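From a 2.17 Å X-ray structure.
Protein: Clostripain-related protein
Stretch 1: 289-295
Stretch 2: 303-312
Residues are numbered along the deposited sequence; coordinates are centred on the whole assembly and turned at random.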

# COMPACT_ATOMS: atom_id res chain seq x y z
N ASP A 289 10.78 12.33 -1.75
CA ASP A 289 9.50 12.97 -1.98
C ASP A 289 9.41 13.57 -3.39
O ASP A 289 10.24 14.41 -3.79
CB ASP A 289 9.25 14.05 -0.93
CG ASP A 289 7.85 14.63 -1.03
OD1 ASP A 289 6.86 13.97 -0.58
OD2 ASP A 289 7.74 15.76 -1.55
N LEU A 290 8.39 13.14 -4.13
CA LEU A 290 8.20 13.55 -5.52
C LEU A 290 8.06 15.06 -5.70
O LEU A 290 8.65 15.63 -6.63
CB LEU A 290 6.97 12.85 -6.11
CG LEU A 290 6.60 13.25 -7.54
CD1 LEU A 290 7.67 12.80 -8.52
CD2 LEU A 290 5.26 12.68 -7.93
N MET A 291 7.30 15.72 -4.83
CA MET A 291 7.17 17.18 -4.93
C MET A 291 8.51 17.85 -4.64
O MET A 291 8.86 18.85 -5.26
CB MET A 291 6.09 17.72 -3.98
CG MET A 291 5.96 19.27 -4.02
SD MET A 291 5.48 19.96 -5.62
CE MET A 291 3.70 19.76 -5.56
N GLY A 292 9.24 17.29 -3.67
CA GLY A 292 10.55 17.81 -3.29
C GLY A 292 11.50 17.71 -4.45
O GLY A 292 12.29 18.62 -4.70
N LEU A 293 11.41 16.62 -5.20
CA LEU A 293 12.22 16.47 -6.41
C LEU A 293 11.90 17.55 -7.46
O LEU A 293 12.81 18.17 -8.01
CB LEU A 293 12.03 15.09 -7.03
CG LEU A 293 12.78 14.85 -8.35
CD1 LEU A 293 14.26 15.07 -8.18
CD2 LEU A 293 12.52 13.45 -8.90
N MET A 294 10.62 17.78 -7.72
CA MET A 294 10.20 18.68 -8.80
C MET A 294 10.48 20.14 -8.46
O MET A 294 10.76 20.95 -9.35
CB MET A 294 8.71 18.47 -9.10
CG MET A 294 8.38 17.06 -9.60
SD MET A 294 9.15 16.67 -11.19
CE MET A 294 10.25 15.40 -10.72
N GLN A 295 10.41 20.48 -7.18
CA GLN A 295 10.74 21.83 -6.74
C GLN A 295 12.20 22.15 -7.01
O GLN A 295 12.54 23.28 -7.30
CB GLN A 295 10.46 22.01 -5.25
CG GLN A 295 9.02 22.39 -4.94
CD GLN A 295 8.74 22.51 -3.45
OE1 GLN A 295 9.66 22.47 -2.63
NE2 GLN A 295 7.45 22.65 -3.10
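Stretch 2, residues 303-312: AFNHYKEMYK

Stretch 2 packs on stretch 1 as an antiparallel helix pair, held by apolar and aromatic side chains with no hydrogen bond between them. Residues 303-312 are helical throughout, within a helix that extends beyond both ends. Their axis runs at 172° to that of helix 290-295, and the axes come within 11.4 Å. In register, Gln295 lies near Phe304 (CA to CA 7.9 Å), and Met291 near Tyr311 (CA to CA 8.1 Å).

Met291 is the central knob. Its side chain sits among Phe304, Tyr307, Lys308 and Tyr311. Met291 CE lies over one face of the Tyr311 ring, 3.6 Å from Tyr311 CG, in a CH-pi contact. Met291 CE is also 3.9 Å from Lys308 CG. Met291 SD is 4.1 Å from Phe304 CZ and meets the Tyr307 ring at its edge, 4.2 Å from Tyr307 CE2.

Phe304, Tyr307 and Tyr311 all direct CA-to-CB toward stretch 1. Phe304 CZ reaches Gln295 CG at 3.3 Å. Tyr307 OH lies 3.4 Å from Met294 CG and 3.6 Å from Leu290 CD2. Leu290 CD2 also touches the edge of the Tyr311 ring, 3.9 Å from Tyr311 CE2. Ala303, Asn305, His306 and Met310 stay out of reach. The contact buries 417 Å², both sides summed.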

# COMPACT_ATOMS: atom_id res chain seq x y z
N ALA A 303 5.28 26.64 -15.76
CA ALA A 303 5.27 25.18 -15.85
C ALA A 303 5.07 24.55 -14.48
O ALA A 303 4.37 23.54 -14.35
CB ALA A 303 6.56 24.69 -16.47
N PHE A 304 5.67 25.15 -13.46
CA PHE A 304 5.68 24.55 -12.14
C PHE A 304 4.39 24.79 -11.37
O PHE A 304 3.88 23.88 -10.74
CB PHE A 304 6.83 25.08 -11.30
CG PHE A 304 6.91 24.44 -9.95
CD1 PHE A 304 7.12 23.07 -9.83
CD2 PHE A 304 6.78 25.20 -8.80
CE1 PHE A 304 7.20 22.48 -8.59
CE2 PHE A 304 6.84 24.60 -7.55
CZ PHE A 304 7.05 23.24 -7.45
N ASN A 305 3.90 26.02 -11.41
CA ASN A 305 2.65 26.33 -10.73
C ASN A 305 1.51 25.49 -11.30
O ASN A 305 0.55 25.21 -10.61
CB ASN A 305 2.32 27.82 -10.82
CG ASN A 305 3.33 28.69 -10.07
OD1 ASN A 305 4.04 28.22 -9.18
ND2 ASN A 305 3.40 29.97 -10.43
N HIS A 306 1.62 25.10 -12.56
CA HIS A 306 0.65 24.21 -13.17
C HIS A 306 0.84 22.78 -12.65
O HIS A 306 -0.13 22.08 -12.38
CB HIS A 306 0.76 24.22 -14.69
CG HIS A 306 -0.14 23.22 -15.35
ND1 HIS A 306 -1.48 23.45 -15.55
CD2 HIS A 306 0.10 21.98 -15.83
CE1 HIS A 306 -2.03 22.40 -16.13
NE2 HIS A 306 -1.08 21.49 -16.31
N TYR A 307 2.10 22.37 -12.51
CA TYR A 307 2.42 21.06 -11.98
C TYR A 307 1.83 20.87 -10.59
O TYR A 307 1.28 19.82 -10.28
CB TYR A 307 3.94 20.83 -11.93
CG TYR A 307 4.29 19.49 -11.33
CD1 TYR A 307 4.30 18.34 -12.10
CD2 TYR A 307 4.57 19.38 -9.97
CE1 TYR A 307 4.60 17.12 -11.55
CE2 TYR A 307 4.87 18.15 -9.41
CZ TYR A 307 4.88 17.03 -10.20
OH TYR A 307 5.17 15.80 -9.66
N LYS A 308 1.95 21.90 -9.75
CA LYS A 308 1.43 21.80 -8.39
C LYS A 308 -0.08 21.59 -8.39
O LYS A 308 -0.60 20.85 -7.56
CB LYS A 308 1.78 23.05 -7.58
CG LYS A 308 3.28 23.19 -7.32
CD LYS A 308 3.57 24.15 -6.17
CE LYS A 308 3.09 25.56 -6.49
NZ LYS A 308 3.27 26.48 -5.32
N GLU A 309 -0.78 22.23 -9.33
CA GLU A 309 -2.22 22.03 -9.46
C GLU A 309 -2.56 20.59 -9.81
O GLU A 309 -3.44 20.00 -9.21
CB GLU A 309 -2.82 22.97 -10.52
CG GLU A 309 -2.49 24.44 -10.34
CD GLU A 309 -3.26 25.10 -9.21
OE1 GLU A 309 -3.88 24.36 -8.41
OE2 GLU A 309 -3.26 26.35 -9.14
N MET A 310 -1.85 20.04 -10.80
CA MET A 310 -2.07 18.67 -11.22
C MET A 310 -1.69 17.72 -10.11
O MET A 310 -2.29 16.66 -9.95
CB MET A 310 -1.27 18.35 -12.48
CG MET A 310 -1.67 19.16 -13.70
SD MET A 310 -3.40 19.00 -14.22
CE MET A 310 -4.07 20.49 -13.51
N TYR A 311 -0.67 18.10 -9.35
CA TYR A 311 -0.27 17.31 -8.18
C TYR A 311 -1.37 17.30 -7.13
O TYR A 311 -1.66 16.27 -6.54
CB TYR A 311 1.02 17.88 -7.58
CG TYR A 311 1.65 17.01 -6.53
CD1 TYR A 311 1.21 17.04 -5.22
CD2 TYR A 311 2.70 16.16 -6.86
CE1 TYR A 311 1.80 16.25 -4.25
CE2 TYR A 311 3.29 15.36 -5.90
CZ TYR A 311 2.84 15.41 -4.60
OH TYR A 311 3.42 14.62 -3.64
N LYS A 312 -1.94 18.47 -6.86
CA LYS A 312 -3.02 18.58 -5.89
C LYS A 312 -4.22 17.72 -6.30
O LYS A 312 -4.86 17.10 -5.46
CB LYS A 312 -3.44 20.04 -5.72